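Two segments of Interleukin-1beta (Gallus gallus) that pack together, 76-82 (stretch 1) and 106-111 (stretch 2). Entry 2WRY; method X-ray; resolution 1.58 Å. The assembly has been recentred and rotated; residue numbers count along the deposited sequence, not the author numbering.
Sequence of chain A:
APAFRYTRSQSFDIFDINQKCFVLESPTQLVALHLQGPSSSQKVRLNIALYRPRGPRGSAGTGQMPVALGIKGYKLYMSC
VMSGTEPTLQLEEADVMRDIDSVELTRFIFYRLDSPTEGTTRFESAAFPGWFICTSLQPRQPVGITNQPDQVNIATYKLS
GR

Stretch 1 76-82: LYMSCVM
Stretch 2 (106-111) TRFIFY

Residues 76-82 form an extended strand, with phi between about -70° and -150° and psi between 129° and 160°. Against its middle lies a segment that first bends and then extends: Thr-106, Arg-107 and Phe-108 have helical phi/psi (-61/-16, -54/-27 and -86/-9), Ile-109 turns to -97/133, and Phe-110 and Tyr-111 are in a strand. The bend is held by a hydrogen bond from Ile-109 N to Thr-106 O, 2.9 Å. The touching parts run 115° apart, and their nearest alpha carbons, Ser-79 CA and Phe-108 CA, are 4.5 Å apart. Together the segments bury 367 Å².

Arg-107, with 68 Å² covered, supplies the one direct hydrogen bond of the contact. Cys-80 N donates to Arg-107 O at 3.0 Å, with an angle of 157° at the hydrogen, and Ser-79 CA approaches Arg-107 O at 3.2 Å in a CA-H...O contact. One carbonyl thus meets two successive strand residues. The arginine's CA-to-CB bond points toward the strand; chi1 is 73° (p), chi2 and chi3 are both t, so the methylene chain is extended, and chi4 of -89° turns the guanidinium across it. The methylenes suit an apolar neighbour: Arg-107 CD lies 3.8 Å from Val-81 CG1 (chi1 m), and Arg-107 CG lies 3.8 Å from Ser-79 CB. The polar end bonds elsewhere in the structure.

Phe-110, with 66 Å² covered by the strand, also points its CA-to-CB bond toward it, with chi1 -62° (m) and chi2 80°. Its flat, apolar ring suits this buried site. Phe-110 CE1 is 4.0 Å from Met-78 CB, while Phe-110 CE2 is 3.4 Å from Cys-80 SG. Cys-80 SG, placed by chi1 -64° (m), sits 4.4 Å from the Phe-110 ring centroid and 61° off the normal, an oblique sulfur-aromatic approach. Met-78 has chi angles of -58°, -165° and 97°; its side-chain end leads away.

Phe-108 has chi1 and chi2 both -69°; its CA-to-CB bond points sideways, but its ring end comes nearer the strand. Phe-108 CD1 lies 3.9 Å from both Tyr-77 CB and Ser-79 CB (chi1 67°, p); Tyr-77, with chi1 -80° and chi2 -95°, carries its own ring away. Met-78 O lies near the plane of both phenylalanine rings, at their edges, 3.4 Å from Phe-108 CD1 and 3.8 Å from Phe-110 CE1. Aromatic C-H edges are mildly positive and tolerate a carbonyl there. A water O donates to Met-78 O and Phe-108 O at 2.7 Å each, bridging two carbonyls that cannot bond to each other.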

ATOM      1  N   LEU A  76       3.442   9.656  -6.754  1.00 14.27           N
ATOM      2  CA  LEU A  76       2.238   9.478  -5.942  1.00 14.09           C
ATOM      3  C   LEU A  76       2.614   8.716  -4.680  1.00 13.49           C
ATOM      4  O   LEU A  76       3.526   7.892  -4.711  1.00 13.53           O
ATOM      5  CB  LEU A  76       1.204   8.642  -6.699  1.00 12.53           C
ATOM      6  CG  LEU A  76       0.615   9.234  -7.999  1.00 15.15           C
ATOM      7  CD1 LEU A  76      -0.175   8.198  -8.796  1.00 17.94           C
ATOM      8  CD2 LEU A  76      -0.286  10.465  -7.710  1.00 17.03           C
ATOM      9  N   TYR A  77       1.892   8.988  -3.586  1.00 12.78           N
ATOM     10  CA  TYR A  77       1.903   8.118  -2.399  1.00 12.50           C
ATOM     11  C   TYR A  77       0.496   7.622  -2.076  1.00 13.32           C
ATOM     12  O   TYR A  77      -0.481   8.340  -2.319  1.00 14.11           O
ATOM     13  CB  TYR A  77       2.501   8.831  -1.181  1.00 12.90           C
ATOM     14  CG  TYR A  77       4.013   8.831  -1.198  1.00 13.53           C
ATOM     15  CD1 TYR A  77       4.735   7.847  -0.511  1.00 14.15           C
ATOM     16  CD2 TYR A  77       4.734   9.782  -1.925  1.00 15.34           C
ATOM     17  CE1 TYR A  77       6.110   7.825  -0.518  1.00 15.75           C
ATOM     18  CE2 TYR A  77       6.125   9.771  -1.930  1.00 16.63           C
ATOM     19  CZ  TYR A  77       6.806   8.772  -1.231  1.00 16.89           C
ATOM     20  OH  TYR A  77       8.171   8.692  -1.246  1.00 18.61           O
ATOM     21  N   MET A  78       0.397   6.382  -1.561  1.00 12.43           N
ATOM     22  CA  MET A  78      -0.900   5.845  -1.109  1.00 12.99           C
ATOM     23  C   MET A  78      -1.315   6.540   0.172  1.00 12.51           C
ATOM     24  O   MET A  78      -0.473   6.851   1.017  1.00 13.24           O
ATOM     25  CB  MET A  78      -0.790   4.345  -0.816  1.00 13.81           C
ATOM     26  CG  MET A  78      -0.326   3.563  -2.008  1.00 15.20           C
ATOM     27  SD  MET A  78      -0.672   1.816  -1.682  1.00 21.07           S
ATOM     28  CE  MET A  78      -2.200   1.622  -2.529  1.00 25.23           C
ATOM     29  N   SER A  79      -2.611   6.724   0.352  1.00 12.58           N
ATOM     30  CA  SER A  79      -3.109   7.251   1.645  1.00 12.64           C
ATOM     31  C   SER A  79      -4.471   6.654   1.960  1.00 13.05           C
ATOM     32  O   SER A  79      -5.172   6.222   1.064  1.00 13.80           O
ATOM     33  CB  SER A  79      -3.202   8.787   1.610  1.00 14.47           C
ATOM     34  OG  SER A  79      -4.205   9.174   0.701  1.00 16.28           O
ATOM     35  N   CYS A  80      -4.846   6.641   3.240  1.00 13.15           N
ATOM     36  CA  CYS A  80      -6.194   6.222   3.622  1.00 13.38           C
ATOM     37  C   CYS A  80      -6.937   7.413   4.158  1.00 13.52           C
ATOM     38  O   CYS A  80      -6.448   8.107   5.054  1.00 13.94           O
ATOM     39  CB  CYS A  80      -6.100   5.168   4.708  1.00 13.56           C
ATOM     40  SG  CYS A  80      -5.314   3.721   4.096  1.00 16.74           S
ATOM     41  N   VAL A  81      -8.132   7.632   3.627  1.00 13.07           N
ATOM     42  CA  VAL A  81      -8.927   8.794   4.029  1.00 14.47           C
ATOM     43  C   VAL A  81     -10.389   8.427   4.055  1.00 13.72           C
ATOM     44  O   VAL A  81     -10.806   7.446   3.411  1.00 15.02           O
ATOM     45  CB  VAL A  81      -8.728   9.997   3.069  1.00 15.34           C
ATOM     46  CG1 VAL A  81      -7.265  10.470   3.043  1.00 17.50           C
ATOM     47  CG2 VAL A  81      -9.246   9.702   1.671  1.00 17.76           C
ATOM     48  N   MET A  82     -11.182   9.225   4.787  1.00 14.81           N
ATOM     49  CA  MET A  82     -12.622   9.035   4.747  1.00 15.28           C
ATOM     50  C   MET A  82     -13.171   9.650   3.464  1.00 16.13           C
ATOM     51  O   MET A  82     -12.843  10.805   3.115  1.00 16.90           O
ATOM     52  CB  MET A  82     -13.286   9.741   5.929  1.00 14.33           C
ATOM     53  CG  MET A  82     -14.714   9.315   6.099  1.00 15.93           C
ATOM     54  SD  MET A  82     -14.821   7.666   6.774  1.00 19.77           S
ATOM     55  CE  MET A  82     -14.479   7.916   8.523  1.00 19.35           C
ATOM     56  N   THR A 106      -0.704  11.401   9.019  1.00 15.44           N
ATOM     57  CA  THR A 106      -0.700   9.960   9.325  1.00 15.35           C
ATOM     58  C   THR A 106      -1.456   9.133   8.267  1.00 14.46           C
ATOM     59  O   THR A 106      -1.231   7.911   8.168  1.00 14.62           O
ATOM     60  CB  THR A 106      -1.180   9.692  10.763  1.00 16.58           C
ATOM     61  OG1 THR A 106      -0.260  10.326  11.668  1.00 19.00           O
ATOM     62  CG2 THR A 106      -1.214   8.201  11.064  1.00 18.13           C
ATOM     63  N   ARG A 107      -2.277   9.785   7.432  1.00 13.54           N
ATOM     64  CA  ARG A 107      -2.958   9.112   6.307  1.00 13.48           C
ATOM     65  C   ARG A 107      -1.987   8.362   5.392  1.00 12.78           C
ATOM     66  O   ARG A 107      -2.378   7.372   4.742  1.00 13.13           O
ATOM     67  CB  ARG A 107      -3.801  10.110   5.477  1.00 13.85           C
ATOM     68  CG  ARG A 107      -2.999  11.079   4.604  1.00 15.12           C
ATOM     69  CD  ARG A 107      -3.945  12.078   3.994  1.00 16.37           C
ATOM     70  NE  ARG A 107      -3.345  12.974   3.006  1.00 17.34           N
ATOM     71  CZ  ARG A 107      -2.789  14.143   3.308  1.00 16.49           C
ATOM     72  NH1 ARG A 107      -2.666  14.517   4.580  1.00 17.84           N
ATOM     73  NH2 ARG A 107      -2.293  14.914   2.347  1.00 17.91           N
ATOM     74  N   PHE A 108      -0.734   8.828   5.343  1.00 12.90           N
ATOM     75  CA  PHE A 108       0.267   8.216   4.469  1.00 12.06           C
ATOM     76  C   PHE A 108       0.989   7.038   5.083  1.00 12.24           C
ATOM     77  O   PHE A 108       1.733   6.369   4.379  1.00 12.93           O
ATOM     78  CB  PHE A 108       1.341   9.240   4.108  1.00 11.96           C
ATOM     79  CG  PHE A 108       0.833  10.324   3.206  1.00 12.15           C
ATOM     80  CD1 PHE A 108       0.494  10.042   1.880  1.00 14.35           C
ATOM     81  CD2 PHE A 108       0.705  11.628   3.682  1.00 14.19           C
ATOM     82  CE1 PHE A 108       0.041  11.047   1.018  1.00 15.50           C
ATOM     83  CE2 PHE A 108       0.228  12.650   2.827  1.00 14.95           C
ATOM     84  CZ  PHE A 108      -0.096  12.360   1.509  1.00 15.14           C
ATOM     85  N   ILE A 109       0.793   6.794   6.382  1.00 12.00           N
ATOM     86  CA  ILE A 109       1.563   5.768   7.083  1.00 12.57           C
ATOM     87  C   ILE A 109       0.798   4.447   7.184  1.00 12.48           C
ATOM     88  O   ILE A 109      -0.385   4.417   7.527  1.00 12.80           O
ATOM     89  CB  ILE A 109       2.018   6.251   8.506  1.00 13.44           C
ATOM     90  CG1 ILE A 109       2.967   7.448   8.399  1.00 15.01           C
ATOM     91  CG2 ILE A 109       2.689   5.119   9.312  1.00 13.81           C
ATOM     92  CD1 ILE A 109       4.260   7.141   7.638  1.00 18.57           C
ATOM     93  N   PHE A 110       1.503   3.369   6.859  1.00 11.17           N
ATOM     94  CA  PHE A 110       1.026   1.987   7.019  1.00 11.51           C
ATOM     95  C   PHE A 110       2.025   1.249   7.865  1.00 12.47           C
ATOM     96  O   PHE A 110       3.210   1.563   7.837  1.00 14.19           O
ATOM     97  CB  PHE A 110       0.910   1.282   5.658  1.00 12.34           C
ATOM     98  CG  PHE A 110      -0.083   1.943   4.728  1.00 10.53           C
ATOM     99  CD1 PHE A 110       0.264   3.093   4.005  1.00 11.61           C
ATOM    100  CD2 PHE A 110      -1.376   1.428   4.582  1.00 11.60           C
ATOM    101  CE1 PHE A 110      -0.670   3.711   3.132  1.00 12.34           C
ATOM    102  CE2 PHE A 110      -2.328   2.038   3.730  1.00 13.48           C
ATOM    103  CZ  PHE A 110      -1.967   3.202   3.009  1.00 13.72           C
ATOM    104  N   TYR A 111       1.561   0.263   8.635  1.00 11.78           N
ATOM    105  CA  TYR A 111       2.498  -0.667   9.258  1.00 13.07           C
ATOM    106  C   TYR A 111       2.715  -1.862   8.367  1.00 13.28           C
ATOM    107  O   TYR A 111       1.769  -2.551   7.956  1.00 13.42           O
ATOM    108  CB  TYR A 111       1.994  -1.083  10.630  1.00 13.74           C
ATOM    109  CG  TYR A 111       1.983   0.093  11.584  1.00 16.10           C
ATOM    110  CD1 TYR A 111       3.180   0.584  12.116  1.00 18.55           C
ATOM    111  CD2 TYR A 111       0.797   0.719  11.945  1.00 19.47           C
ATOM    112  CE1 TYR A 111       3.199   1.648  13.004  1.00 19.98           C
ATOM    113  CE2 TYR A 111       0.813   1.826  12.838  1.00 20.16           C
ATOM    114  CZ  TYR A 111       2.027   2.264  13.354  1.00 19.68           C
ATOM    115  OH  TYR A 111       2.101   3.344  14.236  1.00 24.91           O
TER
HETATM  116  O   HOH W   1       2.010   6.237   1.746  1.00 14.17           O